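PDB 3OOS: Alpha/beta hydrolase family protein from Bacillus anthracis, which is probably a hydrolase of the alpha/beta fold family, cleaving a substrate that has not been identified. Local coordinates for residues Trp93-His98 with Leu106-Glu111; Asp212-Leu217 with Ser240-Asn245; Asp80-Arg85 with Gln113-Lys118. One frame throughout, in Å; residues are numbered along the deposited sequence. Where two conformers were deposited one is given.

Interaction 1 of 3, residues Trp93-His98 with Leu106-Glu111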
loop_
_atom_site.group_PDB
_atom_site.type_symbol
_atom_site.label_atom_id
_atom_site.label_comp_id
_atom_site.label_asym_id
_atom_site.label_seq_id
_atom_site.Cartn_x
_atom_site.Cartn_y
_atom_site.Cartn_z
ATOM N N TRP A 93 -3.519 -10.761 13.387
ATOM C CA TRP A 93 -2.918 -9.426 13.337
ATOM C C TRP A 93 -3.701 -8.494 12.420
ATOM O O TRP A 93 -4.578 -8.935 11.672
ATOM C CB TRP A 93 -1.421 -9.467 12.965
ATOM C CG TRP A 93 -1.038 -10.064 11.620
ATOM C CD1 TRP A 93 -1.872 -10.530 10.631
ATOM C CD2 TRP A 93 0.296 -10.213 11.118
ATOM N NE1 TRP A 93 -1.130 -10.976 9.560
ATOM C CE2 TRP A 93 0.202 -10.790 9.832
ATOM C CE3 TRP A 93 1.566 -9.918 11.637
ATOM C CZ2 TRP A 93 1.331 -11.083 9.057
ATOM C CZ3 TRP A 93 2.688 -10.209 10.867
ATOM C CH2 TRP A 93 2.562 -10.785 9.593
ATOM N N GLY A 94 -3.400 -7.203 12.498
ATOM C CA GLY A 94 -4.018 -6.236 11.599
ATOM C C GLY A 94 -3.234 -6.181 10.303
ATOM O O GLY A 94 -2.074 -6.597 10.252
ATOM N N PHE A 95 -3.875 -5.694 9.247
ATOM C CA PHE A 95 -3.156 -5.392 8.020
ATOM C C PHE A 95 -3.487 -3.989 7.543
ATOM O O PHE A 95 -4.654 -3.624 7.443
ATOM C CB PHE A 95 -3.439 -6.403 6.902
ATOM C CG PHE A 95 -2.599 -6.167 5.674
ATOM C CD1 PHE A 95 -1.364 -6.787 5.534
ATOM C CD2 PHE A 95 -3.014 -5.273 4.689
ATOM C CE1 PHE A 95 -0.568 -6.548 4.407
ATOM C CE2 PHE A 95 -2.225 -5.023 3.562
ATOM C CZ PHE A 95 -0.999 -5.663 3.423
ATOM N N ALA A 96 -2.445 -3.221 7.239
ATOM C CA ALA A 96 -2.595 -1.867 6.730
ATOM C C ALA A 96 -1.856 -1.709 5.407
ATOM O O ALA A 96 -0.691 -2.094 5.279
ATOM C CB ALA A 96 -2.088 -0.852 7.754
ATOM N N GLY A 97 -2.545 -1.141 4.425
ATOM C CA GLY A 97 -1.955 -0.904 3.113
ATOM C C GLY A 97 -2.493 0.354 2.464
ATOM O O GLY A 97 -3.644 0.745 2.693
ATOM N N HIS A 98 -1.651 0.975 1.643
ATOM C CA HIS A 98 -1.998 2.202 0.931
ATOM C C HIS A 98 -1.901 2.008 -0.577
ATOM O O HIS A 98 -0.925 1.436 -1.078
ATOM C CB HIS A 98 -1.087 3.350 1.372
ATOM C CG HIS A 98 -1.465 4.672 0.784
ATOM N ND1 HIS A 98 -2.559 5.389 1.218
ATOM C CD2 HIS A 98 -0.910 5.399 -0.214
ATOM C CE1 HIS A 98 -2.660 6.503 0.515
ATOM N NE2 HIS A 98 -1.672 6.533 -0.363
ATOM N N LEU A 106 -7.608 -5.565 0.923
ATOM C CA LEU A 106 -8.942 -6.067 0.611
ATOM C C LEU A 106 -8.905 -7.548 0.259
ATOM O O LEU A 106 -9.780 -8.305 0.675
ATOM C CB LEU A 106 -9.592 -5.248 -0.509
ATOM C CG LEU A 106 -9.834 -3.765 -0.185
ATOM C CD1 LEU A 106 -10.314 -3.015 -1.424
ATOM C CD2 LEU A 106 -10.823 -3.567 0.979
ATOM N N VAL A 107 -7.887 -7.959 -0.492
ATOM C CA VAL A 107 -7.711 -9.374 -0.821
ATOM C C VAL A 107 -7.347 -10.199 0.422
ATOM O O VAL A 107 -7.822 -11.319 0.572
ATOM C CB VAL A 107 -6.713 -9.578 -1.993
ATOM C CG1 VAL A 107 -6.496 -11.064 -2.283
ATOM C CG2 VAL A 107 -7.239 -8.876 -3.245
ATOM N N TYR A 108 -6.539 -9.646 1.329
ATOM C CA TYR A 108 -6.276 -10.330 2.604
ATOM C C TYR A 108 -7.599 -10.620 3.320
ATOM O O TYR A 108 -7.830 -11.738 3.805
ATOM C CB TYR A 108 -5.346 -9.499 3.503
ATOM C CG TYR A 108 -4.463 -10.301 4.455
ATOM C CD1 TYR A 108 -4.898 -11.503 5.029
ATOM C CD2 TYR A 108 -3.193 -9.836 4.797
ATOM C CE1 TYR A 108 -4.079 -12.227 5.906
ATOM C CE2 TYR A 108 -2.373 -10.543 5.672
ATOM C CZ TYR A 108 -2.815 -11.733 6.221
ATOM O OH TYR A 108 -1.984 -12.421 7.084
ATOM N N ALA A 109 -8.475 -9.617 3.358
ATOM C CA ALA A 109 -9.778 -9.764 4.007
ATOM C C ALA A 109 -10.661 -10.805 3.313
ATOM O O ALA A 109 -11.295 -11.629 3.974
ATOM C CB ALA A 109 -10.481 -8.418 4.091
ATOM N N THR A 110 -10.696 -10.793 1.986
ATOM C CA THR A 110 -11.578 -11.722 1.276
ATOM C C THR A 110 -11.076 -13.173 1.313
ATOM O O THR A 110 -11.877 -14.110 1.308
ATOM C CB THR A 110 -11.865 -11.280 -0.175
ATOM O OG1 THR A 110 -10.642 -11.220 -0.916
ATOM C CG2 THR A 110 -12.555 -9.909 -0.198
ATOM N N GLU A 111 -9.760 -13.352 1.348
ATOM C CA GLU A 111 -9.180 -14.694 1.387
ATOM C C GLU A 111 -9.109 -15.242 2.807
ATOM O O GLU A 111 -9.421 -16.413 3.041
ATOM C CB GLU A 111 -7.778 -14.700 0.768
ATOM C CG GLU A 111 -7.752 -14.467 -0.733
ATOM C CD GLU A 111 -7.968 -15.739 -1.534
ATOM O OE1 GLU A 111 -7.204 -16.709 -1.343
ATOM O OE2 GLU A 111 -8.895 -15.759 -2.371
#
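At the edge of the Trp93 indole, and nearly in its plane, sits the hydroxyl of Tyr108, with NE1 donating to OH over 3.0 Å in an almost straight bond (169° at the hydrogen). The two aromatic planes stand close to perpendicular, at 80°, and the phenol meets the indole chiefly through its oxygen. Tyr108 turns one edge of its own ring to Phe95, whose CD1 lies 3.6 Å from CD2 of the tyrosine; these planes are inclined at 55°, neither stacked nor perpendicular. The CA-CB bond of Phe95 points toward the helix; with CG on the far side from the backbone N (chi1 -175°), the ring then lies along the strand in the direction of Gly97, leaving CD1 against Tyr108. Each residue type fits its place: phenylalanine supplies a purely apolar surface, tyrosine adds a hydroxyl at the far end of its ring, and tryptophan brings an N-H that is costly to bury without a partner, and here finds one. The same hydroxyl is also bonded to the carboxylate of Glu82 on helix 74-87, so it is held from two directions. Together the three rings form an aromatic cluster that ties strand 93-98 to helix 100-112, the first strand and the helix of a beta-alpha-beta unit in the alpha/beta hydrolase fold, joined by what is probably the nucleophile elbow, a GxSxG turn.

Interaction 2 of 3, residues Asp212-Leu217 with Ser240-Asn245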
loop_
_atom_site.group_PDB
_atom_site.type_symbol
_atom_site.label_atom_id
_atom_site.label_comp_id
_atom_site.label_asym_id
_atom_site.label_seq_id
_atom_site.Cartn_x
_atom_site.Cartn_y
_atom_site.Cartn_z
ATOM N N ASP A 212 -11.256 -7.505 -9.039
ATOM C CA ASP A 212 -12.606 -7.108 -8.643
ATOM C C ASP A 212 -13.021 -7.922 -7.424
ATOM O O ASP A 212 -13.171 -9.142 -7.505
ATOM C CB ASP A 212 -13.600 -7.317 -9.797
ATOM C CG ASP A 212 -14.982 -6.740 -9.507
ATOM O OD1 ASP A 212 -15.181 -6.128 -8.434
ATOM O OD2 ASP A 212 -15.876 -6.896 -10.370
ATOM N N VAL A 213 -13.196 -7.232 -6.297
ATOM C CA VAL A 213 -13.632 -7.861 -5.049
ATOM C C VAL A 213 -14.928 -7.241 -4.504
ATOM O O VAL A 213 -15.296 -7.480 -3.359
ATOM C CB VAL A 213 -12.520 -7.827 -3.958
ATOM C CG1 VAL A 213 -11.299 -8.633 -4.404
ATOM C CG2 VAL A 213 -12.128 -6.383 -3.602
ATOM N N ARG A 214 -15.622 -6.464 -5.334
ATOM C CA ARG A 214 -16.801 -5.710 -4.879
ATOM C C ARG A 214 -17.857 -6.564 -4.181
ATOM O O ARG A 214 -18.343 -6.198 -3.111
ATOM C CB ARG A 214 -17.440 -4.941 -6.036
ATOM C CG ARG A 214 -16.651 -3.714 -6.464
ATOM C CD ARG A 214 -17.232 -3.105 -7.730
ATOM N NE ARG A 214 -17.042 -3.975 -8.893
ATOM C CZ ARG A 214 -17.465 -3.694 -10.123
ATOM N NH1 ARG A 214 -18.110 -2.559 -10.370
ATOM N NH2 ARG A 214 -17.239 -4.550 -11.113
ATOM N N GLN A 215 -18.211 -7.693 -4.787
ATOM C CA GLN A 215 -19.249 -8.549 -4.219
ATOM C C GLN A 215 -18.766 -9.239 -2.949
ATOM O O GLN A 215 -19.511 -9.361 -1.976
ATOM C CB GLN A 215 -19.755 -9.569 -5.245
ATOM C CG GLN A 215 -20.504 -8.953 -6.430
ATOM C CD GLN A 215 -21.750 -8.170 -6.017
ATOM O OE1 GLN A 215 -22.488 -8.574 -5.113
ATOM N NE2 GLN A 215 -21.987 -7.045 -6.685
ATOM N N LYS A 216 -17.506 -9.662 -2.952
ATOM C CA LYS A 216 -16.938 -10.332 -1.789
ATOM C C LYS A 216 -16.815 -9.405 -0.579
ATOM O O LYS A 216 -16.858 -9.876 0.556
ATOM C CB LYS A 216 -15.596 -10.988 -2.127
ATOM C CG LYS A 216 -15.748 -12.304 -2.893
ATOM C CD LYS A 216 -14.422 -13.062 -3.046
ATOM C CE LYS A 216 -13.446 -12.358 -3.985
ATOM N NZ LYS A 216 -13.986 -12.201 -5.375
ATOM N N LEU A 217 -16.691 -8.098 -0.813
ATOM C CA LEU A 217 -16.568 -7.140 0.297
ATOM C C LEU A 217 -17.787 -7.126 1.223
ATOM O O LEU A 217 -17.664 -6.818 2.411
ATOM C CB LEU A 217 -16.282 -5.723 -0.206
ATOM C CG LEU A 217 -14.894 -5.447 -0.791
ATOM C CD1 LEU A 217 -14.748 -3.956 -1.032
ATOM C CD2 LEU A 217 -13.768 -5.960 0.108
ATOM N N SER A 240 -12.897 4.962 -2.519
ATOM C CA SER A 240 -12.836 4.705 -1.080
ATOM C C SER A 240 -14.239 4.741 -0.479
ATOM O O SER A 240 -14.550 3.960 0.421
ATOM C CB SER A 240 -11.909 5.692 -0.374
ATOM O OG SER A 240 -10.544 5.396 -0.655
ATOM N N CYS A 241 -15.087 5.636 -0.992
ATOM C CA CYS A 241 -16.491 5.670 -0.576
ATOM C C CYS A 241 -17.175 4.337 -0.868
ATOM O O CYS A 241 -17.914 3.812 -0.026
ATOM C CB CYS A 241 -17.244 6.803 -1.267
ATOM S SG CYS A 241 -16.721 8.428 -0.740
ATOM N N GLU A 242 -16.908 3.786 -2.054
ATOM C CA GLU A 242 -17.480 2.500 -2.437
ATOM C C GLU A 242 -17.032 1.387 -1.493
ATOM O O GLU A 242 -17.859 0.617 -1.008
ATOM C CB GLU A 242 -17.121 2.136 -3.882
ATOM C CG GLU A 242 -17.611 0.744 -4.278
ATOM C CD GLU A 242 -17.362 0.407 -5.732
ATOM O OE1 GLU A 242 -16.213 0.545 -6.194
ATOM O OE2 GLU A 242 -18.324 -0.012 -6.408
ATOM N N ILE A 243 -15.725 1.307 -1.239
ATOM C CA ILE A 243 -15.185 0.306 -0.316
ATOM C C ILE A 243 -15.875 0.371 1.049
ATOM O O ILE A 243 -16.340 -0.649 1.565
ATOM C CB ILE A 243 -13.653 0.449 -0.137
ATOM C CG1 ILE A 243 -12.919 0.088 -1.433
ATOM C CG2 ILE A 243 -13.163 -0.436 1.006
ATOM C CD1 ILE A 243 -11.471 0.581 -1.480
ATOM N N ALA A 244 -15.943 1.571 1.622
ATOM C CA ALA A 244 -16.532 1.757 2.948
ATOM C C ALA A 244 -18.023 1.433 2.987
ATOM O O ALA A 244 -18.529 0.961 4.007
ATOM C CB ALA A 244 -16.275 3.164 3.451
ATOM N N ASN A 245 -18.724 1.679 1.881
ATOM C CA ASN A 245 -20.140 1.325 1.792
ATOM C C ASN A 245 -20.367 -0.188 1.711
ATOM O O ASN A 245 -21.280 -0.724 2.351
ATOM C CB ASN A 245 -20.809 2.020 0.606
ATOM C CG ASN A 245 -22.252 1.590 0.426
ATOM O OD1 ASN A 245 -23.137 1.997 1.185
ATOM N ND2 ASN A 245 -22.495 0.746 -0.570
HETATM O O HOH W 1 -18.716 -0.153 -9.038
#
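Arg214 and Glu242 meet through carbon and oxygen rather than as a direct ion pair: CD of the arginine lies 3.5 Å from OE2 of the glutamate. Their opposite charges are instead joined by a water, which accepts from Arg214 NH1 at 2.8 Å and donates to Glu242 OE2 at 2.7 Å. Glu242 can reach this far because its chain is extended beyond CG, with CG anti to the backbone N (chi1 175°). The guanidinium and this carboxylate are inclined at 74°.

The close salt bridge of Arg214 is with Asp212, beside a long, weak ion pair with Glu129. Arg214 grips the aspartate side-on, NE giving to OD1 and NH2 to OD2, the latter over 2.8 Å; both oxygens lie near the guanidinium plane, although the nitrogens approach well out of the carboxylate plane. OD1 also takes the backbone N of Arg214 at 3.1 Å, from the opposite face of the carboxylate, which makes an Asx turn where the short, weakly bonded helix 214-217 begins. Aspartate suits this position because its short side chain can fold back to a backbone N-H two residues on while pairing with the arginine. A bend at chi3 of Arg214 brings its head group round to the aspartate.

In the alpha/beta hydrolase fold, helix 237-246 lies in the beta-alpha-beta crossover connecting the parallel strands 224-229 and 250-255, and the turn at 212-217 lies beside it.

Apolar contact is looser and more buried. CD1 of Leu217 lies 4.4 Å from CG2 of Ile243, and both branched side chains also touch Leu106 of helix 100-112.

Interaction 3 of 3, residues Asp80-Arg85 with Gln113-Lys118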
loop_
_atom_site.group_PDB
_atom_site.type_symbol
_atom_site.label_atom_id
_atom_site.label_comp_id
_atom_site.label_asym_id
_atom_site.label_seq_id
_atom_site.Cartn_x
_atom_site.Cartn_y
_atom_site.Cartn_z
ATOM N N ASP A 80 1.857 -16.100 1.619
ATOM C CA ASP A 80 3.176 -15.739 2.162
ATOM C C ASP A 80 3.045 -14.987 3.486
ATOM O O ASP A 80 3.729 -15.311 4.460
ATOM C CB ASP A 80 3.972 -14.891 1.162
ATOM C CG ASP A 80 4.513 -15.703 -0.007
ATOM O OD1 ASP A 80 4.391 -16.946 -0.006
ATOM O OD2 ASP A 80 5.076 -15.079 -0.933
ATOM N N LEU A 81 2.158 -13.992 3.523
ATOM C CA LEU A 81 1.928 -13.224 4.749
ATOM C C LEU A 81 1.378 -14.104 5.873
ATOM O O LEU A 81 1.743 -13.937 7.038
ATOM C CB LEU A 81 1.003 -12.027 4.491
ATOM C CG LEU A 81 1.586 -10.927 3.592
ATOM C CD1 LEU A 81 0.530 -9.876 3.274
ATOM C CD2 LEU A 81 2.833 -10.283 4.211
ATOM N N GLU A 82 0.508 -15.040 5.509
ATOM C CA GLU A 82 -0.038 -15.990 6.473
ATOM C C GLU A 82 1.046 -16.903 7.048
ATOM O O GLU A 82 1.044 -17.203 8.246
ATOM C CB GLU A 82 -1.174 -16.794 5.837
ATOM C CG GLU A 82 -2.479 -16.017 5.763
ATOM C CD GLU A 82 -3.129 -15.852 7.124
ATOM O OE1 GLU A 82 -3.873 -16.767 7.538
ATOM O OE2 GLU A 82 -2.889 -14.812 7.780
ATOM N N ALA A 83 1.985 -17.318 6.197
ATOM C CA ALA A 83 3.114 -18.136 6.635
ATOM C C ALA A 83 4.021 -17.364 7.595
ATOM O O ALA A 83 4.527 -17.932 8.563
ATOM C CB ALA A 83 3.907 -18.658 5.432
ATOM N N ILE A 84 4.214 -16.073 7.328
ATOM C CA ILE A 84 4.997 -15.212 8.222
ATOM C C ILE A 84 4.283 -15.090 9.567
ATOM O O ILE A 84 4.898 -15.273 10.622
ATOM C CB ILE A 84 5.258 -13.821 7.597
ATOM C CG1 ILE A 84 6.169 -13.970 6.370
ATOM C CG2 ILE A 84 5.866 -12.852 8.629
ATOM C CD1 ILE A 84 6.276 -12.726 5.506
ATOM N N ARG A 85 2.984 -14.799 9.520
ATOM C CA ARG A 85 2.167 -14.727 10.735
ATOM C C ARG A 85 2.292 -15.999 11.589
ATOM O O ARG A 85 2.523 -15.917 12.801
ATOM C CB ARG A 85 0.699 -14.441 10.390
ATOM C CG ARG A 85 -0.182 -14.234 11.627
ATOM C CD ARG A 85 -1.687 -14.265 11.312
ATOM N NE ARG A 85 -2.103 -15.406 10.486
ATOM C CZ ARG A 85 -2.133 -16.678 10.888
ATOM N NH1 ARG A 85 -1.757 -17.017 12.119
ATOM N NH2 ARG A 85 -2.537 -17.622 10.048
ATOM N N GLN A 113 -9.916 -13.394 6.223
ATOM C CA GLN A 113 -10.327 -12.433 7.256
ATOM C C GLN A 113 -10.249 -12.988 8.673
ATOM O O GLN A 113 -10.078 -12.230 9.625
ATOM C CB GLN A 113 -11.728 -11.857 6.993
ATOM C CG GLN A 113 -12.858 -12.877 6.997
ATOM C CD GLN A 113 -14.220 -12.228 6.833
ATOM O OE1 GLN A 113 -14.569 -11.298 7.560
ATOM N NE2 GLN A 113 -14.999 -12.722 5.878
ATOM N N GLU A 114 -10.353 -14.309 8.809
ATOM C CA GLU A 114 -10.328 -14.941 10.130
ATOM C C GLU A 114 -8.993 -14.725 10.838
ATOM O O GLU A 114 -8.924 -14.769 12.066
ATOM C CB GLU A 114 -10.669 -16.436 10.056
ATOM C CG GLU A 114 -10.646 -17.129 11.417
ATOM C CD GLU A 114 -11.405 -18.431 11.442
ATOM O OE1 GLU A 114 -12.652 -18.394 11.376
ATOM O OE2 GLU A 114 -10.753 -19.488 11.551
ATOM N N SER A 115 -7.941 -14.467 10.062
ATOM C CA SER A 115 -6.618 -14.189 10.616
ATOM C C SER A 115 -6.383 -12.712 10.936
ATOM O O SER A 115 -5.321 -12.354 11.440
ATOM C CB SER A 115 -5.536 -14.658 9.643
ATOM O OG SER A 115 -5.629 -16.049 9.421
ATOM N N LEU A 116 -7.362 -11.861 10.636
ATOM C CA LEU A 116 -7.182 -10.412 10.762
ATOM C C LEU A 116 -8.006 -9.792 11.882
ATOM O O LEU A 116 -9.194 -10.082 12.025
ATOM C CB LEU A 116 -7.505 -9.708 9.436
ATOM C CG LEU A 116 -6.674 -10.088 8.205
ATOM C CD1 LEU A 116 -7.272 -9.454 6.958
ATOM C CD2 LEU A 116 -5.204 -9.688 8.363
ATOM N N THR A 117 -7.361 -8.936 12.674
ATOM C CA THR A 117 -8.051 -8.160 13.707
ATOM C C THR A 117 -8.777 -6.968 13.088
ATOM O O THR A 117 -9.779 -6.485 13.633
ATOM C CB THR A 117 -7.068 -7.628 14.768
ATOM O OG1 THR A 117 -6.037 -6.870 14.124
ATOM C CG2 THR A 117 -6.433 -8.772 15.551
ATOM N N LYS A 118 -8.257 -6.504 11.953
ATOM C CA LYS A 118 -8.759 -5.330 11.241
ATOM C C LYS A 118 -7.989 -5.147 9.938
ATOM O O LYS A 118 -6.901 -5.705 9.769
ATOM C CB LYS A 118 -8.578 -4.061 12.090
ATOM C CG LYS A 118 -7.112 -3.630 12.285
ATOM C CD LYS A 118 -6.948 -2.654 13.440
ATOM C CE LYS A 118 -6.921 -3.381 14.778
ATOM N NZ LYS A 118 -6.998 -2.456 15.940
#
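The hydroxyl of Ser115 donates to OE1 of Glu82 over 2.7 Å, coming in on the syn side of the carboxylate and 20° out of its plane. Ser115 also lays its CB beside the other oxygen, so this small side chain rests against the whole carboxylate. The guanidinium of Arg85 lies close by, its NH2 3.5 Å from the serine OG. Serine suits the place because it is short enough to fit against the charged pair and still offers a proton to it.

Glu82 and Arg85, three residues apart on helix 74-87, form a salt bridge. NE of Arg85 gives to OE2 at 2.9 Å in a nearly straight bond of 178°, and NH2 gives to OE1 at 3.0 Å. Both nitrogens approach from above the carboxylate plane. OE1 therefore accepts both the serine and the arginine. Glu82 stands out from the helix, and a turn at chi2 (-72°) swings its carboxylate along the axis in the direction of Arg85, whose bend at chi3 brings NE and NH2 to meet it.

In the alpha/beta hydrolase fold this contact joins helix 74-87, which leads into strand 93-98, to the short 3-10 turn 113-115 that enters the neighbouring strand 116-122.

Further out, Glu82 OE2 is bonded to the hydroxyl of Tyr108 on helix 100-112. The guanidinium, with the hydroxyls of Ser115 and Tyr108, would be expected to favour the charged form of the carboxylate. Arg85 NH1 is bonded to the carbonyl oxygen of Ile90 beyond the helix end. The backbone of Ser115 is bonded to that of Trp93, tying the turn to the sheet.

In the fold
Interactions 1 and 3, whose centres are about 8 Å apart, share one polar network: OE2 of Glu82 lies 2.6 Å from OH of Tyr108, linking the aromatic cluster to the salt bridge. Backbone pairing joins them too, with Trp93 O 3.0 Å from Thr117 N between neighbouring strands. On another side of helix 100-112, interaction 2 meets interaction 1 through apolar side chains, Leu106 CD1 lying 3.8 Å from Ile243 CD1; the centres are about 13 Å apart. Interactions 2 and 3 do not touch, their nearest atoms being about 6 Å apart. Helix 100-112 thus connects all three, and it starts within the probable nucleophile elbow, whose Gly97 belongs to the strand of interaction 1.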